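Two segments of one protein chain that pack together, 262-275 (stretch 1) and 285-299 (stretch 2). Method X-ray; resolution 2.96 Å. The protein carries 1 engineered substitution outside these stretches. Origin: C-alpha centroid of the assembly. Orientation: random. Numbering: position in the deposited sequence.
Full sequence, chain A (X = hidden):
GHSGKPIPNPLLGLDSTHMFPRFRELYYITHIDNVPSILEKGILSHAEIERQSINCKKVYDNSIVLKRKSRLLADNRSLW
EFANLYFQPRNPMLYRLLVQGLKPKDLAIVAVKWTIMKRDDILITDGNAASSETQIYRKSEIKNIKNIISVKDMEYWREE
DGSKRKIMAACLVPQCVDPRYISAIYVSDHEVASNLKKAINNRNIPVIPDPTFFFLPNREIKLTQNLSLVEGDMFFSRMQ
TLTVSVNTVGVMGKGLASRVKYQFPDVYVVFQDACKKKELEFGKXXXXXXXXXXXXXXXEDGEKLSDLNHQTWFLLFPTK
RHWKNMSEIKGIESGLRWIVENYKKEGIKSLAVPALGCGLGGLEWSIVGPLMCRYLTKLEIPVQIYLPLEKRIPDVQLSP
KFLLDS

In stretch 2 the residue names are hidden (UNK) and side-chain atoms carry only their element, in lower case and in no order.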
# COMPACT_ATOMS: atom_id res chain seq x y z
N TYR A 262 6.37 2.96 14.18
CA TYR A 262 7.51 2.56 13.32
C TYR A 262 7.49 3.39 12.04
O TYR A 262 8.56 3.90 11.65
CB TYR A 262 7.52 1.04 13.11
CG TYR A 262 7.92 0.30 14.36
CD1 TYR A 262 9.20 0.40 14.87
CD2 TYR A 262 7.00 -0.44 15.07
CE1 TYR A 262 9.57 -0.24 16.05
CE2 TYR A 262 7.34 -1.09 16.25
CZ TYR A 262 8.63 -0.99 16.74
OH TYR A 262 8.95 -1.63 17.91
N GLN A 263 6.32 3.55 11.42
CA GLN A 263 6.16 4.25 10.12
C GLN A 263 6.21 5.77 10.34
O GLN A 263 6.82 6.45 9.51
CB GLN A 263 4.87 3.81 9.42
CG GLN A 263 4.93 4.00 7.91
CD GLN A 263 3.74 3.45 7.15
OE1 GLN A 263 2.86 2.78 7.68
NE2 GLN A 263 3.71 3.74 5.86
N PHE A 264 5.62 6.28 11.43
CA PHE A 264 5.44 7.74 11.70
C PHE A 264 5.91 8.07 13.12
O PHE A 264 5.13 8.54 13.95
CB PHE A 264 3.98 8.12 11.47
CG PHE A 264 3.40 7.61 10.17
CD1 PHE A 264 3.82 8.14 8.95
CD2 PHE A 264 2.45 6.60 10.15
CE1 PHE A 264 3.31 7.67 7.76
CE2 PHE A 264 1.93 6.14 8.95
CZ PHE A 264 2.36 6.67 7.76
N PRO A 265 7.20 7.85 13.44
CA PRO A 265 7.69 7.99 14.81
C PRO A 265 7.47 9.38 15.43
O PRO A 265 7.31 9.46 16.64
CB PRO A 265 9.19 7.66 14.69
CG PRO A 265 9.51 7.90 13.24
CD PRO A 265 8.26 7.47 12.50
N ASP A 266 7.45 10.44 14.62
CA ASP A 266 7.15 11.82 15.09
C ASP A 266 5.73 11.87 15.68
O ASP A 266 5.54 12.65 16.63
CB ASP A 266 7.30 12.85 13.96
CG ASP A 266 6.29 12.66 12.85
OD1 ASP A 266 6.27 11.55 12.28
OD2 ASP A 266 5.53 13.61 12.56
N VAL A 267 4.79 11.07 15.16
CA VAL A 267 3.38 10.99 15.66
C VAL A 267 3.41 10.44 17.09
O VAL A 267 2.65 10.93 17.94
CB VAL A 267 2.48 10.14 14.75
CG1 VAL A 267 1.09 9.95 15.34
CG2 VAL A 267 2.36 10.73 13.35
N TYR A 268 4.24 9.42 17.33
CA TYR A 268 4.45 8.80 18.66
C TYR A 268 4.91 9.88 19.64
O TYR A 268 4.32 10.00 20.73
CB TYR A 268 5.44 7.64 18.54
CG TYR A 268 5.90 7.04 19.84
CD1 TYR A 268 5.01 6.75 20.86
CD2 TYR A 268 7.24 6.73 20.05
CE1 TYR A 268 5.43 6.20 22.05
CE2 TYR A 268 7.68 6.18 21.23
CZ TYR A 268 6.77 5.91 22.24
OH TYR A 268 7.19 5.36 23.42
N VAL A 269 5.91 10.67 19.23
CA VAL A 269 6.53 11.74 20.06
C VAL A 269 5.47 12.81 20.38
O VAL A 269 5.42 13.26 21.54
CB VAL A 269 7.74 12.35 19.34
CG1 VAL A 269 8.21 13.64 20.00
CG2 VAL A 269 8.88 11.35 19.24
N VAL A 270 4.69 13.20 19.38
CA VAL A 270 3.59 14.21 19.51
C VAL A 270 2.55 13.64 20.48
O VAL A 270 2.03 14.41 21.31
CB VAL A 270 2.97 14.55 18.14
CG1 VAL A 270 1.60 15.19 18.27
CG2 VAL A 270 3.89 15.44 17.33
N PHE A 271 2.25 12.35 20.36
CA PHE A 271 1.27 11.65 21.23
C PHE A 271 1.72 11.78 22.68
O PHE A 271 0.90 12.21 23.51
CB PHE A 271 1.11 10.20 20.79
CG PHE A 271 0.59 9.28 21.86
CD1 PHE A 271 -0.64 9.51 22.46
CD2 PHE A 271 1.33 8.18 22.26
CE1 PHE A 271 -1.10 8.66 23.45
CE2 PHE A 271 0.86 7.32 23.24
CZ PHE A 271 -0.36 7.56 23.83
N GLN A 272 2.98 11.44 22.97
CA GLN A 272 3.56 11.47 24.34
C GLN A 272 3.55 12.91 24.87
O GLN A 272 3.04 13.11 25.98
CB GLN A 272 4.97 10.90 24.33
CG GLN A 272 4.98 9.40 24.04
CD GLN A 272 6.32 8.77 24.36
OE1 GLN A 272 7.37 9.35 24.12
NE2 GLN A 272 6.27 7.57 24.91
N ASP A 273 4.10 13.86 24.11
CA ASP A 273 4.16 15.30 24.47
C ASP A 273 2.75 15.82 24.79
O ASP A 273 2.58 16.47 25.84
CB ASP A 273 4.78 16.14 23.35
CG ASP A 273 6.30 16.08 23.25
OD1 ASP A 273 6.94 15.62 24.22
OD2 ASP A 273 6.83 16.50 22.20
N ALA A 274 1.78 15.55 23.91
CA ALA A 274 0.37 15.99 24.03
C ALA A 274 -0.28 15.31 25.24
O ALA A 274 -1.06 15.99 25.94
CB ALA A 274 -0.38 15.68 22.76
N CYS A 275 0.01 14.02 25.46
CA CYS A 275 -0.53 13.23 26.60
C CYS A 275 -0.12 13.89 27.92
O CYS A 275 -1.01 14.20 28.73
CB CYS A 275 -0.05 11.78 26.56
SG CYS A 275 -1.18 10.62 27.37
N UNK A 285 -9.99 13.92 21.79
CA UNK A 285 -9.04 13.66 20.71
C UNK A 285 -8.14 14.86 20.40
O UNK A 285 -8.63 15.98 20.44
c UNK A 285 -11.38 13.79 21.34
c UNK A 285 -11.27 13.00 20.06
c UNK A 285 -9.92 13.36 19.48
N UNK A 286 -6.86 14.60 20.11
CA UNK A 286 -5.85 15.61 19.69
C UNK A 286 -5.58 15.44 18.19
O UNK A 286 -5.23 14.32 17.78
c UNK A 286 -2.53 16.24 19.21
c UNK A 286 -1.55 17.17 18.90
c UNK A 286 -1.53 18.39 19.57
c UNK A 286 -2.49 18.66 20.52
c UNK A 286 -3.46 17.72 20.81
c UNK A 286 -4.55 15.46 20.50
o UNK A 286 -0.57 19.31 19.27
c UNK A 286 -3.50 16.49 20.17
N UNK A 287 -5.73 16.52 17.42
CA UNK A 287 -5.43 16.56 15.96
C UNK A 287 -4.01 17.09 15.75
O UNK A 287 -3.75 18.25 16.10
c UNK A 287 -6.46 17.45 15.25
c UNK A 287 -6.46 16.28 13.03
c UNK A 287 -7.16 18.67 13.18
c UNK A 287 -6.24 17.60 13.75
N UNK A 288 -3.13 16.25 15.20
CA UNK A 288 -1.75 16.60 14.77
C UNK A 288 -1.81 17.06 13.31
O UNK A 288 -2.04 16.21 12.44
o UNK A 288 4.64 15.94 13.53
c UNK A 288 0.61 15.56 14.54
c UNK A 288 -0.83 15.38 14.94
c UNK A 288 2.56 16.93 14.16
c UNK A 288 3.32 15.81 13.86
c UNK A 288 1.23 16.80 14.50
c UNK A 288 2.73 14.57 13.91
c UNK A 288 1.39 14.45 14.25
N UNK A 289 -1.64 18.36 13.07
CA UNK A 289 -1.65 18.96 11.71
C UNK A 289 -0.24 18.85 11.12
O UNK A 289 0.41 19.88 10.91
c UNK A 289 -4.21 21.89 12.11
c UNK A 289 -5.60 22.00 12.70
n UNK A 289 -6.03 23.41 12.78
c UNK A 289 -3.65 20.49 12.18
c UNK A 289 -2.19 20.39 11.77
N UNK A 290 0.19 17.61 10.86
CA UNK A 290 1.53 17.23 10.33
C UNK A 290 1.71 17.83 8.93
O UNK A 290 0.93 17.47 8.03
n UNK A 290 4.54 11.58 7.93
n UNK A 290 5.21 11.96 10.08
n UNK A 290 3.30 12.95 9.29
c UNK A 290 2.99 13.64 10.52
c UNK A 290 3.04 15.15 10.37
c UNK A 290 4.35 12.17 9.10
c UNK A 290 1.63 15.71 10.31
N UNK A 291 2.73 18.68 8.75
CA UNK A 291 3.01 19.39 7.47
C UNK A 291 3.86 18.49 6.56
O UNK A 291 4.14 18.91 5.42
o UNK A 291 2.93 23.74 9.63
c UNK A 291 3.67 20.74 7.74
o UNK A 291 3.94 23.69 7.66
c UNK A 291 3.23 23.16 8.55
c UNK A 291 2.70 21.76 8.31
N UNK A 292 4.23 17.29 7.03
CA UNK A 292 5.02 16.27 6.27
C UNK A 292 4.19 15.78 5.07
O UNK A 292 2.96 15.73 5.19
c UNK A 292 5.43 15.12 7.18
o UNK A 292 6.63 14.50 6.73
N UNK A 293 4.87 15.45 3.97
CA UNK A 293 4.28 14.90 2.72
C UNK A 293 4.39 13.37 2.73
O UNK A 293 5.53 12.86 2.76
o UNK A 293 4.62 14.72 0.35
c UNK A 293 4.95 15.48 1.50
N UNK A 294 3.26 12.67 2.67
CA UNK A 294 3.18 11.19 2.77
C UNK A 294 3.66 10.55 1.46
O UNK A 294 4.27 9.47 1.52
c UNK A 294 1.54 9.31 3.47
c UNK A 294 0.06 8.97 3.57
c UNK A 294 2.25 8.97 4.77
c UNK A 294 1.74 10.78 3.08
N UNK A 295 3.38 11.20 0.32
CA UNK A 295 3.75 10.72 -1.04
C UNK A 295 5.28 10.66 -1.18
O UNK A 295 5.77 9.66 -1.72
c UNK A 295 1.65 11.35 -2.35
o UNK A 295 1.15 10.30 -1.88
o UNK A 295 1.00 12.20 -3.00
c UNK A 295 3.13 11.60 -2.13
N UNK A 296 5.99 11.68 -0.71
CA UNK A 296 7.47 11.77 -0.74
C UNK A 296 8.08 10.59 0.02
O UNK A 296 9.03 9.98 -0.50
c UNK A 296 7.92 13.10 -0.18
N UNK A 297 7.57 10.26 1.22
CA UNK A 297 8.08 9.16 2.07
C UNK A 297 7.79 7.81 1.40
O UNK A 297 8.71 6.98 1.33
c UNK A 297 9.12 11.12 4.03
c UNK A 297 9.58 12.13 4.86
c UNK A 297 7.89 11.58 6.45
c UNK A 297 8.97 12.36 6.08
c UNK A 297 8.02 10.33 4.39
c UNK A 297 7.43 10.58 5.62
c UNK A 297 7.51 9.22 3.49
N UNK A 298 6.56 7.60 0.92
CA UNK A 298 6.11 6.29 0.37
C UNK A 298 6.70 6.05 -1.03
O UNK A 298 7.22 4.95 -1.26
c UNK A 298 4.39 5.01 2.53
c UNK A 298 2.38 6.13 1.56
c UNK A 298 3.89 6.19 1.71
c UNK A 298 4.58 6.25 0.34
N UNK A 299 6.62 7.03 -1.93
CA UNK A 299 7.10 6.92 -3.33
C UNK A 299 8.62 6.86 -3.36
O UNK A 299 9.25 7.41 -2.44
c UNK A 299 6.60 8.08 -4.16

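Position 285 carries three carbons that close a ring onto the backbone N and lies out of reach of stretch 1; it is Pro285. At 286, one carbon leads to a six-carbon ring bearing one oxygen. The ring presents a face to the CB of Ala274, which sits 5° off the ring normal, and this is Tyr286. Ala274 CB lies 4.0 Å from the centroid of the Tyr286 ring, a CH-pi contact, while Val270 CG1 approaches Tyr286 CE2 at 3.8 Å.

Position 287 has four carbons forked at the second and touches nothing on stretch 1: Leu287. Position 288 repeats the pattern of 286, a six-carbon ring with one oxygen, and the oxygen reaches the carboxylate of Asp266. It is Tyr288. Its hydroxyl donates to Asp266, with Tyr288 OH 2.7 Å from Asp266 OD2. Val270 CG2 lies over one face, 3.7 Å from the Tyr288 ring centroid, and Val267 CG2 meets the ring edge at Tyr288 CE2, 3.9 Å away.

At 289, four carbons in a row end in nitrogen, far from stretch 1: Lys289. Position 290 shows three carbons, a nitrogen, and a carbon carrying two more nitrogens, directed at Asp266 and Phe264; this is Arg290. Arg290 NH1 forms a salt bridge with Asp266 OD1 at 2.5 Å and donates to Asp266 OD2 at 3.0 Å. Phe264 CD1 lies over one face of the guanidinium, 3.7 Å from Arg290 NH2.

Position 291, three carbons with two oxygens on the third, is Glu291. Positions 292 and 293 each have one carbon and one oxygen, without contacts to stretch 1: Ser292 and Ser293. Ser293 caps the following helix through a weak bond from the backbone N of position 296 to Ser293 OG, 3.5 Å.

At 294, four carbons forked at the second approach the Phe264 ring, identifying Leu294, with Leu294 CD1 3.4 Å from Phe264 CE1. Position 295, two carbons with two oxygens on the second, is Asp295; 296, a single carbon, is Ala296. Position 297 has one carbon and a six-carbon ring without oxygen, not in close contact: Phe297. At 298, four forked carbons reach the side-chain amide of Gln263; this is Leu298, its CD2 3.6 Å from Gln263 NE2. Position 299, a single carbon, is Ala299.

The contact thus combines apolar packing with a charged cluster. Alternate strand residues, Tyr286 and Tyr288, offer ring faces to Ala274 and Val270, one helical turn apart. Asp266, a further turn back, gathers Tyr288 and Arg290 at its carboxylate, and Phe264 and Gln263 extend the packing to Leu294 and Leu298.

Stretch 2 (285-299) PYLYKRESSLDAFLA
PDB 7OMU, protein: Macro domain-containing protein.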